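Local coordinates for protein ATP-dependent RNA helicase A (Homo sapiens, PDB 3VYY) that probably unwinds RNA using ATP and binds double-stranded RNA through a dsRNA-binding domain implicated in RISC assembly, at residues 33-38 / 48-53; 41-46 / 63-68. All blocks are in the same frame, centred on the assembly; numbering follows the deposited sequence.

Contact 1. Residues 33-38 / 48-53. With nucleotides of chain D.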
ATOM      1  N   LYS A  33     -14.365  10.508  -4.008  1.00 57.57           N
ATOM      2  CA  LYS A  33     -13.327   9.486  -4.111  1.00 56.49           C
ATOM      3  C   LYS A  33     -11.913  10.089  -4.054  1.00 54.48           C
ATOM      4  O   LYS A  33     -11.701  11.259  -4.411  1.00 53.57           O
ATOM      5  CB  LYS A  33     -13.484   8.671  -5.402  1.00 57.88           C
ATOM      6  CG  LYS A  33     -14.865   8.104  -5.629  1.00 59.88           C
ATOM      7  CD  LYS A  33     -15.149   6.912  -4.730  1.00 61.52           C
ATOM      8  CE  LYS A  33     -16.549   6.340  -4.982  1.00 64.39           C
ATOM      9  NZ  LYS A  33     -16.788   5.913  -6.407  1.00 66.65           N
ATOM     10  N   PHE A  34     -10.961   9.271  -3.593  1.00 53.07           N
ATOM     11  CA  PHE A  34      -9.547   9.625  -3.558  1.00 50.61           C
ATOM     12  C   PHE A  34      -8.709   8.553  -4.222  1.00 51.23           C
ATOM     13  O   PHE A  34      -9.065   7.368  -4.201  1.00 52.13           O
ATOM     14  CB  PHE A  34      -9.084   9.847  -2.125  1.00 48.85           C
ATOM     15  CG  PHE A  34      -9.756  10.988  -1.460  1.00 46.49           C
ATOM     16  CD1 PHE A  34     -10.924  10.796  -0.740  1.00 46.08           C
ATOM     17  CD2 PHE A  34      -9.236  12.270  -1.568  1.00 44.89           C
ATOM     18  CE1 PHE A  34     -11.564  11.872  -0.123  1.00 45.54           C
ATOM     19  CE2 PHE A  34      -9.863  13.350  -0.961  1.00 43.78           C
ATOM     20  CZ  PHE A  34     -11.031  13.150  -0.235  1.00 44.55           C
ATOM     21  N   MET A  35      -7.601   9.001  -4.807  1.00 50.75           N
ATOM     22  CA  MET A  35      -6.680   8.186  -5.586  1.00 51.77           C
ATOM     23  C   MET A  35      -5.320   8.185  -4.893  1.00 50.41           C
ATOM     24  O   MET A  35      -4.794   9.250  -4.569  1.00 49.85           O
ATOM     25  CB  MET A  35      -6.560   8.785  -6.990  1.00 53.24           C
ATOM     26  CG  MET A  35      -5.185   8.663  -7.656  1.00 56.73           C
ATOM     27  SD  MET A  35      -4.917   7.032  -8.384  1.00 65.88           S
ATOM     28  CE  MET A  35      -6.213   6.970  -9.643  1.00 66.50           C
ATOM     29  N   CYS A  36      -4.752   7.006  -4.661  1.00 49.76           N
ATOM     30  CA  CYS A  36      -3.472   6.924  -3.969  1.00 48.66           C
ATOM     31  C   CYS A  36      -2.401   6.177  -4.748  1.00 49.32           C
ATOM     32  O   CYS A  36      -2.682   5.207  -5.439  1.00 50.51           O
ATOM     33  CB  CYS A  36      -3.643   6.277  -2.599  1.00 48.52           C
ATOM     34  SG  CYS A  36      -2.247   6.587  -1.504  1.00 47.53           S
ATOM     35  N   GLU A  37      -1.166   6.631  -4.622  1.00 48.39           N
ATOM     36  CA  GLU A  37      -0.047   5.921  -5.195  1.00 49.28           C
ATOM     37  C   GLU A  37       1.013   5.842  -4.114  1.00 47.98           C
ATOM     38  O   GLU A  37       1.245   6.837  -3.412  1.00 47.05           O
ATOM     39  CB  GLU A  37       0.493   6.675  -6.416  1.00 50.06           C
ATOM     40  CG  GLU A  37      -0.559   7.101  -7.447  1.00 51.44           C
ATOM     41  CD  GLU A  37       0.034   7.494  -8.814  1.00 53.51           C
ATOM     42  OE1 GLU A  37       1.276   7.542  -8.934  1.00 56.83           O
ATOM     43  OE2 GLU A  37      -0.742   7.752  -9.777  1.00 56.18           O
ATOM     44  N   VAL A  38       1.627   4.666  -3.957  1.00 47.75           N
ATOM     45  CA  VAL A  38       2.764   4.492  -3.046  1.00 47.06           C
ATOM     46  C   VAL A  38       3.936   4.110  -3.862  1.00 48.27           C
ATOM     47  O   VAL A  38       3.806   3.325  -4.821  1.00 49.83           O
ATOM     48  CB  VAL A  38       2.686   3.267  -2.124  1.00 47.18           C
ATOM     49  CG1 VAL A  38       3.103   3.641  -0.725  1.00 46.93           C
ATOM     50  CG2 VAL A  38       1.345   2.620  -2.141  1.00 47.73           C
ATOM     51  N   MET A  48      -1.493   1.176  -6.447  1.00 44.79           N
ATOM     52  CA  MET A  48      -2.644   2.062  -6.695  1.00 44.92           C
ATOM     53  C   MET A  48      -3.884   1.734  -5.870  1.00 43.67           C
ATOM     54  O   MET A  48      -4.280   0.570  -5.751  1.00 45.00           O
ATOM     55  CB  MET A  48      -3.001   2.058  -8.183  1.00 46.30           C
ATOM     56  CG  MET A  48      -1.858   2.499  -9.075  1.00 47.90           C
ATOM     57  SD  MET A  48      -2.307   2.838 -10.800  1.00 52.25           S
ATOM     58  CE  MET A  48      -3.169   1.352 -11.414  1.00 54.39           C
ATOM     59  N   GLY A  49      -4.513   2.768  -5.329  1.00 41.77           N
ATOM     60  CA  GLY A  49      -5.683   2.578  -4.495  1.00 41.77           C
ATOM     61  C   GLY A  49      -6.729   3.667  -4.607  1.00 41.25           C
ATOM     62  O   GLY A  49      -6.401   4.841  -4.678  1.00 40.28           O
ATOM     63  N   ASN A  50      -7.992   3.261  -4.614  1.00 42.43           N
ATOM     64  CA  ASN A  50      -9.124   4.174  -4.631  1.00 42.63           C
ATOM     65  C   ASN A  50      -9.958   3.981  -3.382  1.00 43.10           C
ATOM     66  O   ASN A  50     -10.041   2.870  -2.853  1.00 43.97           O
ATOM     67  CB  ASN A  50     -10.016   3.876  -5.841  1.00 44.06           C
ATOM     68  CG  ASN A  50      -9.232   3.770  -7.121  1.00 44.75           C
ATOM     69  OD1 ASN A  50      -8.594   4.730  -7.537  1.00 43.90           O
ATOM     70  ND2 ASN A  50      -9.254   2.591  -7.746  1.00 46.35           N
ATOM     71  N   SER A  51     -10.610   5.038  -2.916  1.00 42.97           N
ATOM     72  CA  SER A  51     -11.677   4.832  -1.941  1.00 44.18           C
ATOM     73  C   SER A  51     -12.538   6.042  -1.700  1.00 43.47           C
ATOM     74  O   SER A  51     -12.471   7.008  -2.455  1.00 43.44           O
ATOM     75  CB  SER A  51     -11.135   4.334  -0.617  1.00 44.30           C
ATOM     76  OG  SER A  51     -12.127   3.518  -0.014  1.00 48.86           O
ATOM     77  N   THR A  52     -13.358   5.965  -0.654  1.00 43.56           N
ATOM     78  CA  THR A  52     -14.216   7.054  -0.258  1.00 42.97           C
ATOM     79  C   THR A  52     -13.406   8.025   0.563  1.00 41.27           C
ATOM     80  O   THR A  52     -13.454   9.239   0.330  1.00 40.71           O
ATOM     81  CB  THR A  52     -15.357   6.584   0.617  1.00 44.47           C
ATOM     82  OG1 THR A  52     -15.889   5.363   0.093  1.00 45.55           O
ATOM     83  CG2 THR A  52     -16.462   7.674   0.676  1.00 46.32           C
ATOM     84  N   ASN A  53     -12.676   7.489   1.536  1.00 40.51           N
ATOM     85  CA  ASN A  53     -11.823   8.306   2.374  1.00 38.60           C
ATOM     86  C   ASN A  53     -10.379   8.083   1.998  1.00 37.80           C
ATOM     87  O   ASN A  53     -10.086   7.244   1.169  1.00 38.70           O
ATOM     88  CB  ASN A  53     -12.064   7.962   3.824  1.00 39.11           C
ATOM     89  CG  ASN A  53     -11.748   6.536   4.126  1.00 40.36           C
ATOM     90  OD1 ASN A  53     -12.616   5.673   4.089  1.00 41.23           O
ATOM     91  ND2 ASN A  53     -10.488   6.266   4.409  1.00 41.32           N
TER
ATOM     92  P     G D   5     -17.403   8.728   4.425  1.00 40.90           P
ATOM     93  OP1   G D   5     -16.982   7.321   4.441  1.00 41.57           O
ATOM     94  OP2   G D   5     -17.425   9.545   5.666  1.00 38.48           O
ATOM     95  O5'   G D   5     -16.413   9.421   3.375  1.00 39.32           O
ATOM     96  C5'   G D   5     -15.690  10.480   3.898  1.00 36.76           C
ATOM     97  C4'   G D   5     -15.291  11.446   2.828  1.00 35.22           C
ATOM     98  O4'   G D   5     -16.413  12.309   2.509  1.00 35.69           O
ATOM     99  C3'   G D   5     -14.254  12.363   3.439  1.00 35.08           C
ATOM    100  O3'   G D   5     -12.945  11.775   3.271  1.00 34.73           O
ATOM    101  C2'   G D   5     -14.518  13.682   2.708  1.00 32.68           C
ATOM    102  O2'   G D   5     -14.013  13.675   1.404  1.00 32.81           O
ATOM    103  C1'   G D   5     -16.044  13.686   2.660  1.00 31.89           C
ATOM    104  N9    G D   5     -16.600  14.263   3.892  1.00 31.07           N
ATOM    105  C8    G D   5     -17.293  13.597   4.875  1.00 31.50           C
ATOM    106  N7    G D   5     -17.639  14.356   5.867  1.00 31.41           N
ATOM    107  C5    G D   5     -17.129  15.602   5.519  1.00 30.01           C
ATOM    108  C6    G D   5     -17.203  16.824   6.201  1.00 30.34           C
ATOM    109  O6    G D   5     -17.746  17.046   7.284  1.00 32.85           O
ATOM    110  N1    G D   5     -16.573  17.868   5.536  1.00 30.17           N
ATOM    111  C2    G D   5     -15.951  17.763   4.322  1.00 29.47           C
ATOM    112  N2    G D   5     -15.412  18.902   3.837  1.00 27.56           N
ATOM    113  N3    G D   5     -15.883  16.606   3.651  1.00 30.35           N
ATOM    114  C4    G D   5     -16.491  15.573   4.311  1.00 29.94           C
ATOM    115  P     C D   6     -11.867  11.786   4.460  1.00 33.09           P
ATOM    116  OP1   C D   6     -10.707  10.985   3.966  1.00 32.24           O
ATOM    117  OP2   C D   6     -12.526  11.464   5.748  1.00 32.75           O
ATOM    118  O5'   C D   6     -11.422  13.337   4.432  1.00 31.56           O
ATOM    119  C5'   C D   6     -11.009  13.845   3.139  1.00 28.98           C
ATOM    120  C4'   C D   6     -10.612  15.302   3.139  1.00 27.45           C
ATOM    121  O4'   C D   6     -11.801  16.119   3.107  1.00 27.30           O
ATOM    122  C3'   C D   6      -9.895  15.769   4.391  1.00 27.31           C
ATOM    123  O3'   C D   6      -8.512  15.496   4.272  1.00 25.53           O
ATOM    124  C2'   C D   6     -10.267  17.262   4.390  1.00 26.89           C
ATOM    125  O2'   C D   6      -9.655  18.032   3.376  1.00 26.27           O
ATOM    126  C1'   C D   6     -11.733  17.166   4.057  1.00 24.87           C
ATOM    127  N1    C D   6     -12.583  16.909   5.243  1.00 24.47           N
ATOM    128  C2    C D   6     -12.920  18.000   6.036  1.00 25.55           C
ATOM    129  O2    C D   6     -12.472  19.096   5.689  1.00 26.10           O
ATOM    130  N3    C D   6     -13.703  17.831   7.147  1.00 26.41           N
ATOM    131  C4    C D   6     -14.134  16.597   7.447  1.00 27.88           C
ATOM    132  N4    C D   6     -14.898  16.439   8.529  1.00 29.56           N
ATOM    133  C5    C D   6     -13.812  15.457   6.649  1.00 27.22           C
ATOM    134  C6    C D   6     -13.048  15.661   5.566  1.00 25.94           C
TER
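Four backbone hydrogen bonds join strand 33-38 to strand 48-51. F34 pairs with S51 and C36 with G49, each pair exchanging two bonds. F34 N donates to S51 O at 2.9 Å, its nitrogen lying above the carbonyl plane, while S51 N returns a bond in the plane of the F34 carbonyl. C36 N reaches G49 O at 2.7 Å, again in plane, and G49 N uses a lone pair of C36 O. Between them M35 pairs with N50, and beyond C36 and G49 E37 pairs with M48, both as non-hydrogen-bonded pairs; CA-H...O contacts such as N50 CA to F34 O (3.2 Å) supplement the amide bonds.

These strands, running antiparallel with their axes 161° apart, are the second and third of the three-stranded sheet in the alpha-beta-beta-beta-alpha fold of a dsRNA-binding domain. F34, C36 and S51 face helix 54-71, where F34 touches K54 and C36 touches Q58; phenylalanine and cysteine suit this buried side. G49 puts bare backbone beside C36, whose CB meets G49 O. M35 and N50 occupy the other face, side by side and pointing the same way. The M35 chain bends at chi2 and chi3, bringing CE to 3.9 Å from N50 OD1.

Packing against RNA takes over at the strand end. F34 CG sits anti to its own carbonyl carbon (chi1 -64°), so the ring edge meets T52 O at CD1 (3.2 Å) and O2' of guanosine 5 of chain D in its plane. F34 CZ also lies 3.4 Å from C5' of cytidine 6 of chain D. T52 CG2, anti to the backbone N, approaches O5' of guanosine 5 at 3.2 Å. N53, the N-cap residue of helix 54-71, brings CA to 3.3 Å from phosphate oxygen OP1 of cytidine 6.

Contact 2. Residues 41-46 / 63-68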
ATOM      1  N   GLU A  41      11.768   3.487  -2.765  1.00 53.87           N
ATOM      2  CA  GLU A  41      13.024   3.631  -3.522  1.00 56.12           C
ATOM      3  C   GLU A  41      13.564   2.275  -3.944  1.00 57.44           C
ATOM      4  O   GLU A  41      13.590   1.333  -3.157  1.00 57.83           O
ATOM      5  CB  GLU A  41      14.097   4.402  -2.737  1.00 56.50           C
ATOM      6  CG  GLU A  41      15.213   5.012  -3.631  1.00 59.34           C
ATOM      7  CD  GLU A  41      16.174   6.003  -2.899  1.00 60.65           C
ATOM      8  OE1 GLU A  41      17.373   6.067  -3.285  1.00 63.30           O
ATOM      9  OE2 GLU A  41      15.742   6.730  -1.964  1.00 60.80           O
ATOM     10  N   GLY A  42      13.967   2.179  -5.204  1.00 58.55           N
ATOM     11  CA  GLY A  42      14.579   0.966  -5.710  1.00 60.07           C
ATOM     12  C   GLY A  42      13.579  -0.085  -6.139  1.00 59.63           C
ATOM     13  O   GLY A  42      13.946  -1.251  -6.352  1.00 61.58           O
ATOM     14  N   TYR A  43      12.318   0.315  -6.283  1.00 57.20           N
ATOM     15  CA  TYR A  43      11.295  -0.615  -6.751  1.00 56.42           C
ATOM     16  C   TYR A  43      10.481  -0.055  -7.890  1.00 55.61           C
ATOM     17  O   TYR A  43       9.896   1.011  -7.802  1.00 54.10           O
ATOM     18  CB  TYR A  43      10.407  -1.057  -5.597  1.00 54.94           C
ATOM     19  CG  TYR A  43      11.136  -1.945  -4.625  1.00 55.59           C
ATOM     20  CD1 TYR A  43      11.786  -1.410  -3.500  1.00 54.85           C
ATOM     21  CD2 TYR A  43      11.202  -3.316  -4.839  1.00 56.12           C
ATOM     22  CE1 TYR A  43      12.463  -2.228  -2.611  1.00 54.90           C
ATOM     23  CE2 TYR A  43      11.877  -4.139  -3.962  1.00 57.24           C
ATOM     24  CZ  TYR A  43      12.500  -3.594  -2.853  1.00 57.30           C
ATOM     25  OH  TYR A  43      13.167  -4.438  -1.996  1.00 59.55           O
ATOM     26  N   ASN A  44      10.450  -0.813  -8.964  1.00 56.97           N
ATOM     27  CA  ASN A  44       9.887  -0.379 -10.220  1.00 57.31           C
ATOM     28  C   ASN A  44       8.385  -0.701 -10.304  1.00 55.77           C
ATOM     29  O   ASN A  44       7.973  -1.564 -11.101  1.00 57.70           O
ATOM     30  CB  ASN A  44      10.660  -1.106 -11.334  1.00 60.55           C
ATOM     31  CG  ASN A  44      10.374  -0.554 -12.716  1.00 62.67           C
ATOM     32  OD1 ASN A  44       9.987   0.625 -12.880  1.00 62.09           O
ATOM     33  ND2 ASN A  44      10.568  -1.401 -13.729  1.00 63.45           N
ATOM     34  N   TYR A  45       7.579  -0.023  -9.486  1.00 52.23           N
ATOM     35  CA  TYR A  45       6.143  -0.303  -9.397  1.00 50.56           C
ATOM     36  C   TYR A  45       5.461   0.718  -8.502  1.00 48.21           C
ATOM     37  O   TYR A  45       6.036   1.132  -7.484  1.00 47.08           O
ATOM     38  CB  TYR A  45       5.897  -1.715  -8.842  1.00 50.74           C
ATOM     39  CG  TYR A  45       4.460  -2.213  -8.931  1.00 49.85           C
ATOM     40  CD1 TYR A  45       3.975  -2.801 -10.095  1.00 50.21           C
ATOM     41  CD2 TYR A  45       3.592  -2.110  -7.838  1.00 48.47           C
ATOM     42  CE1 TYR A  45       2.662  -3.256 -10.187  1.00 50.01           C
ATOM     43  CE2 TYR A  45       2.269  -2.571  -7.923  1.00 48.39           C
ATOM     44  CZ  TYR A  45       1.819  -3.141  -9.104  1.00 49.09           C
ATOM     45  OH  TYR A  45       0.528  -3.588  -9.202  1.00 49.42           O
ATOM     46  N   THR A  46       4.235   1.102  -8.890  1.00 47.49           N
ATOM     47  CA  THR A  46       3.381   2.052  -8.144  1.00 44.94           C
ATOM     48  C   THR A  46       2.102   1.379  -7.637  1.00 44.51           C
ATOM     49  O   THR A  46       1.257   0.971  -8.418  1.00 45.46           O
ATOM     50  CB  THR A  46       2.987   3.243  -9.033  1.00 44.42           C
ATOM     51  OG1 THR A  46       4.163   3.810  -9.597  1.00 45.30           O
ATOM     52  CG2 THR A  46       2.281   4.323  -8.241  1.00 42.15           C
ATOM     53  N   ARG A  63      -1.703  -2.422   0.074  1.00 33.58           N
ATOM     54  CA  ARG A  63      -2.036  -3.820  -0.242  1.00 34.83           C
ATOM     55  C   ARG A  63      -1.501  -4.151  -1.619  1.00 35.64           C
ATOM     56  O   ARG A  63      -0.759  -5.125  -1.811  1.00 36.63           O
ATOM     57  CB  ARG A  63      -3.528  -4.022  -0.240  1.00 34.33           C
ATOM     58  CG  ARG A  63      -3.965  -5.418   0.005  1.00 36.56           C
ATOM     59  CD  ARG A  63      -5.218  -5.754  -0.823  1.00 42.00           C
ATOM     60  NE  ARG A  63      -5.752  -4.587  -1.540  1.00 43.70           N
ATOM     61  CZ  ARG A  63      -5.640  -4.393  -2.850  1.00 44.84           C
ATOM     62  NH1 ARG A  63      -5.040  -5.304  -3.597  1.00 47.15           N
ATOM     63  NH2 ARG A  63      -6.123  -3.289  -3.414  1.00 45.06           N
ATOM     64  N   ASP A  64      -1.863  -3.303  -2.573  1.00 35.06           N
ATOM     65  CA  ASP A  64      -1.356  -3.424  -3.915  1.00 35.99           C
ATOM     66  C   ASP A  64       0.158  -3.610  -3.900  1.00 35.98           C
ATOM     67  O   ASP A  64       0.664  -4.613  -4.390  1.00 37.23           O
ATOM     68  CB  ASP A  64      -1.748  -2.201  -4.736  1.00 35.13           C
ATOM     69  CG  ASP A  64      -1.600  -2.436  -6.223  1.00 38.14           C
ATOM     70  OD1 ASP A  64      -1.978  -3.533  -6.717  1.00 39.32           O
ATOM     71  OD2 ASP A  64      -1.102  -1.515  -6.900  1.00 40.10           O
ATOM     72  N   PHE A  65       0.874  -2.662  -3.303  1.00 34.87           N
ATOM     73  CA  PHE A  65       2.325  -2.763  -3.230  1.00 35.66           C
ATOM     74  C   PHE A  65       2.839  -4.059  -2.602  1.00 36.83           C
ATOM     75  O   PHE A  65       3.584  -4.796  -3.245  1.00 38.15           O
ATOM     76  CB  PHE A  65       2.935  -1.587  -2.514  1.00 34.72           C
ATOM     77  CG  PHE A  65       4.365  -1.366  -2.883  1.00 37.06           C
ATOM     78  CD1 PHE A  65       4.692  -0.689  -4.057  1.00 39.82           C
ATOM     79  CD2 PHE A  65       5.389  -1.869  -2.093  1.00 38.94           C
ATOM     80  CE1 PHE A  65       6.031  -0.495  -4.433  1.00 41.02           C
ATOM     81  CE2 PHE A  65       6.716  -1.688  -2.452  1.00 40.38           C
ATOM     82  CZ  PHE A  65       7.043  -0.993  -3.619  1.00 40.49           C
ATOM     83  N   VAL A  66       2.445  -4.353  -1.363  1.00 36.26           N
ATOM     84  CA  VAL A  66       2.862  -5.626  -0.733  1.00 37.32           C
ATOM     85  C   VAL A  66       2.613  -6.799  -1.657  1.00 38.67           C
ATOM     86  O   VAL A  66       3.525  -7.561  -1.948  1.00 40.39           O
ATOM     87  CB  VAL A  66       2.184  -5.899   0.640  1.00 37.22           C
ATOM     88  CG1 VAL A  66       2.596  -7.244   1.175  1.00 38.74           C
ATOM     89  CG2 VAL A  66       2.551  -4.818   1.660  1.00 35.96           C
ATOM     90  N   ASN A  67       1.381  -6.930  -2.136  1.00 38.63           N
ATOM     91  CA  ASN A  67       1.041  -8.020  -3.044  1.00 40.34           C
ATOM     92  C   ASN A  67       2.099  -8.151  -4.136  1.00 41.33           C
ATOM     93  O   ASN A  67       2.506  -9.258  -4.488  1.00 43.64           O
ATOM     94  CB  ASN A  67      -0.371  -7.854  -3.612  1.00 39.73           C
ATOM     95  CG  ASN A  67      -0.758  -8.969  -4.594  1.00 42.53           C
ATOM     96  OD1 ASN A  67      -0.393  -8.917  -5.764  1.00 44.41           O
ATOM     97  ND2 ASN A  67      -1.538  -9.954  -4.129  1.00 42.98           N
ATOM     98  N   TYR A  68       2.576  -7.026  -4.637  1.00 40.20           N
ATOM     99  CA  TYR A  68       3.634  -7.046  -5.627  1.00 41.85           C
ATOM    100  C   TYR A  68       4.991  -7.550  -5.093  1.00 42.77           C
ATOM    101  O   TYR A  68       5.636  -8.398  -5.721  1.00 44.87           O
ATOM    102  CB  TYR A  68       3.779  -5.667  -6.243  1.00 41.18           C
ATOM    103  CG  TYR A  68       5.140  -5.395  -6.826  1.00 41.69           C
ATOM    104  CD1 TYR A  68       5.505  -5.936  -8.050  1.00 44.40           C
ATOM    105  CD2 TYR A  68       6.048  -4.584  -6.159  1.00 38.81           C
ATOM    106  CE1 TYR A  68       6.740  -5.678  -8.592  1.00 46.45           C
ATOM    107  CE2 TYR A  68       7.276  -4.302  -6.688  1.00 40.42           C
ATOM    108  CZ  TYR A  68       7.624  -4.849  -7.904  1.00 45.29           C
ATOM    109  OH  TYR A  68       8.866  -4.589  -8.446  1.00 48.20           O
TER
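In this dsRNA-binding domain the loop linking strands 31-39 and 47-51 folds back against helix 54-71, and Y43 and Y45 of the loop pack on F65 and Y68 of the helix. In Y43, the first loop residue to touch the helix segment, CG stands beside the backbone N (chi1 -69°), and CB rests at the edge of the F65 ring, 3.9 Å from CZ. The Y43 ring also comes near Y68 CE2 and meets W11 of helix 4-14, while its hydroxyl is hydrogen-bonded to E74; a tyrosine thus combines a greasy flank with a polar tip.

N44 is the centre of an inverse gamma turn, closed by a weak bond from Y45 N to Y43 O, and its side chain starts away from the helix. The turn is followed by Y45, whose CG is anti to the backbone N (chi1 -170°), carrying the ring across to the helix. It forms an offset stack with Y68, centroids 4.4 Å apart and planes 11° from parallel. The two side chains come from opposing backbones, so each CB lies over the other's ring: Y45 CB is 3.8 Å from the Y68 centroid, and Y68 CB stands over Y45 in the same manner. Large flat rings suit this partly exposed seam, since the stack covers one face of each.

Y45 O lies in the plane of the F65 ring, at its edge, 3.5 Å from F65 CE1. At the far end of the stack the Y45 hydroxyl oxygen OH is 3.5 Å from both D64 OD1 and D64 OD2, the latter accepting a hydrogen bond from M48 N. T46 begins away from the helix, its OG1 hydrogen-bonded to Q39, and its backbone O comes to 3.7 Å from D64 OD2.

How the contacts relate
Helix 54-71 lies against the F34, C36 and S51 face of contact 1 and provides one side of contact 2; the two centres are 15 Å apart. Their segments alternate along the chain: the loop of contact 2 joins the two strands of contact 1, and the helix follows the second strand. A probable hydrogen bond, M48 N to D64 OD2 at 2.8 Å, ties the start of strand 47-51 to the helix face used by contact 2. Nearby, T46 CG2 packs 3.4 Å from E37 OE1. They differ in their relation to the RNA: contact 1 touches guanosine 5 and cytidine 6 of chain D, whereas the nearest atom of contact 2 remains about 17 Å from the nucleic acid.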